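Local coordinates for probable dehydrogenase (Bordetella bronchiseptica, PDB 3MOI) that probably catalyses an NAD(P)-dependent oxidoreduction, as a Gfo/Idh/MocA-family dehydrogenase with a Rossmann-fold nucleotide-binding domain, at the interface of chains A and B. Sequence-based numbering; all coordinates share one arbitrary frame. Chains: chain A/B, Probable dehydrogenase.

The interface of chains A and B. Residues chain A 146-147, 223-225; chain B 198, 200, 213, 215.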
ATOM      1  N   SER A 146       1.995  -8.446 -12.364  1.00 35.30           N
ATOM      2  CA  SER A 146       1.359  -9.340 -11.401  1.00 34.26           C
ATOM      3  C   SER A 146       0.413  -8.579 -10.479  1.00 32.50           C
ATOM      4  O   SER A 146      -0.661  -9.056 -10.166  1.00 32.89           O
ATOM      5  CB  SER A 146       2.396 -10.091 -10.557  1.00 34.09           C
ATOM      6  OG  SER A 146       1.740 -10.986  -9.642  1.00 36.03           O
ATOM      7  N   MET A 147       0.808  -7.397 -10.064  1.00 30.77           N
ATOM      8  CA  MET A 147       0.052  -6.658  -9.090  1.00 30.48           C
ATOM      9  C   MET A 147       0.501  -5.220  -9.099  1.00 30.56           C
ATOM     10  O   MET A 147       1.596  -4.967  -9.450  1.00 30.66           O
ATOM     11  CB  MET A 147       0.157  -7.282  -7.686  1.00 30.11           C
ATOM     12  CG  MET A 147       1.482  -7.075  -6.853  1.00 28.91           C
ATOM     13  SD  MET A 147       1.429  -7.793  -5.181  1.00 20.02           S
ATOM     14  CE  MET A 147       3.130  -7.424  -4.819  1.00 26.12           C
ATOM     15  N   GLY A 223      -6.301 -11.739 -14.047  1.00 38.03           N
ATOM     16  CA  GLY A 223      -6.006 -12.269 -12.706  1.00 37.70           C
ATOM     17  C   GLY A 223      -5.077 -11.358 -11.922  1.00 37.45           C
ATOM     18  O   GLY A 223      -5.028 -11.437 -10.691  1.00 38.04           O
ATOM     19  N   ALA A 224      -4.358 -10.462 -12.607  1.00 36.38           N
ATOM     20  CA  ALA A 224      -3.596  -9.433 -11.896  1.00 35.64           C
ATOM     21  C   ALA A 224      -4.551  -8.629 -10.985  1.00 34.69           C
ATOM     22  O   ALA A 224      -5.728  -8.491 -11.303  1.00 34.06           O
ATOM     23  CB  ALA A 224      -2.890  -8.557 -12.872  1.00 34.78           C
ATOM     24  N   CYS A 225      -4.057  -8.143  -9.853  1.00 34.14           N
ATOM     25  CA  CYS A 225      -4.811  -7.173  -9.021  1.00 34.16           C
ATOM     26  C   CYS A 225      -4.061  -5.882  -8.701  1.00 32.91           C
ATOM     27  O   CYS A 225      -2.855  -5.854  -8.712  1.00 32.71           O
ATOM     28  CB  CYS A 225      -5.203  -7.797  -7.706  1.00 34.18           C
ATOM     29  SG  CYS A 225      -6.145  -9.338  -7.939  1.00 40.78           S
TER
ATOM     30  N   ARG B 198      -9.571 -11.392   0.884  1.00 28.63           N
ATOM     31  CA  ARG B 198      -9.400 -11.375  -0.540  1.00 29.44           C
ATOM     32  C   ARG B 198      -7.909 -11.231  -0.838  1.00 30.58           C
ATOM     33  O   ARG B 198      -7.306 -10.203  -0.465  1.00 30.84           O
ATOM     34  CB  ARG B 198     -10.166 -10.192  -1.138  1.00 29.64           C
ATOM     35  CG  ARG B 198      -9.999 -10.017  -2.631  1.00 28.38           C
ATOM     36  CD  ARG B 198     -10.478 -11.255  -3.426  1.00 30.57           C
ATOM     37  NE  ARG B 198     -10.242 -11.062  -4.849  1.00 30.88           N
ATOM     38  CZ  ARG B 198      -9.332 -11.713  -5.556  1.00 29.99           C
ATOM     39  NH1 ARG B 198      -8.623 -12.652  -4.963  1.00 27.41           N
ATOM     40  NH2 ARG B 198      -9.158 -11.435  -6.865  1.00 27.06           N
ATOM     41  N   MET B 200      -4.435 -12.360  -3.818  1.00 34.00           N
ATOM     42  CA  MET B 200      -3.902 -12.831  -5.102  1.00 35.22           C
ATOM     43  C   MET B 200      -2.472 -13.119  -4.763  1.00 35.53           C
ATOM     44  O   MET B 200      -1.871 -12.306  -4.088  1.00 37.61           O
ATOM     45  CB  MET B 200      -3.872 -11.672  -6.091  1.00 36.02           C
ATOM     46  CG  MET B 200      -3.236 -11.985  -7.509  1.00 41.33           C
ATOM     47  SD  MET B 200      -2.171 -10.651  -8.076  1.00 43.53           S
ATOM     48  CE  MET B 200      -0.866 -10.839  -6.872  1.00 39.39           C
ATOM     49  N   ASN B 213       5.137 -13.128  -4.240  1.00 31.35           N
ATOM     50  CA  ASN B 213       4.371 -11.901  -3.918  1.00 30.60           C
ATOM     51  C   ASN B 213       2.914 -12.101  -3.621  1.00 31.24           C
ATOM     52  O   ASN B 213       2.254 -13.011  -4.114  1.00 32.85           O
ATOM     53  CB  ASN B 213       4.484 -10.877  -5.032  1.00 30.62           C
ATOM     54  CG  ASN B 213       3.868 -11.367  -6.372  1.00 29.59           C
ATOM     55  OD1 ASN B 213       4.254 -12.379  -6.898  1.00 34.06           O
ATOM     56  ND2 ASN B 213       2.948 -10.630  -6.902  1.00 27.61           N
ATOM     57  N   ALA B 215      -0.857  -9.780  -2.864  1.00 29.65           N
ATOM     58  CA  ALA B 215      -1.649  -8.615  -2.553  1.00 30.11           C
ATOM     59  C   ALA B 215      -2.932  -9.084  -1.886  1.00 30.09           C
ATOM     60  O   ALA B 215      -3.610  -9.974  -2.432  1.00 29.10           O
ATOM     61  CB  ALA B 215      -1.940  -7.721  -3.861  1.00 27.28           C
TER
HETATM   62  O   HOH W   1      -6.976 -12.552  -8.969  1.00 39.22           O
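B:Met200 reaches from strand 194-202 between two segments of chain A, strand 145-153 and the start of strand 225-231, where the C-terminal domains of two Gfo/Idh/MocA-family subunits pack across a two-fold symmetric interface of the deposited assembly, probably a dimer contact. Its CG lies anti to the backbone N (chi1 176°), and bends at chi2 and chi3 then bring the thioether round towards A:Ser146 and A:Met147. The sulfur SD sits beside the backbone carbonyl of A:Ser146 and 3.6 Å from the backbone N of A:Cys225, while the terminal CE rests 3.8 Å from CB of A:Met147. Nearer the root of the same side chain, CB packs 3.7 Å from the thiol SG of A:Cys225.

The side chains of A:Met147 and B:Asn213 come towards each other from opposite directions. The amide ND2 of B:Asn213 donates a nearly straight hydrogen bond of 3.0 Å (167° at H) to the hydroxyl OG of A:Ser146, which lies close to the amide plane. The same nitrogen also makes a weak bond to SD of A:Met147. Extended beyond CG, A:Met147 lays its sulfur 3.6 Å from the methyl CB of B:Ala215 and carries CE against CB of B:Asn213.

At the other end of the patch, water 1 lies in plane at the guanidinium edge of B:Arg198, 3.2 Å from NH2; the same water lies 2.8 Å from the carbonyl O of A:Gly223, bridging the two chains. That NH2 also lies 3.8 Å from SG of A:Cys225.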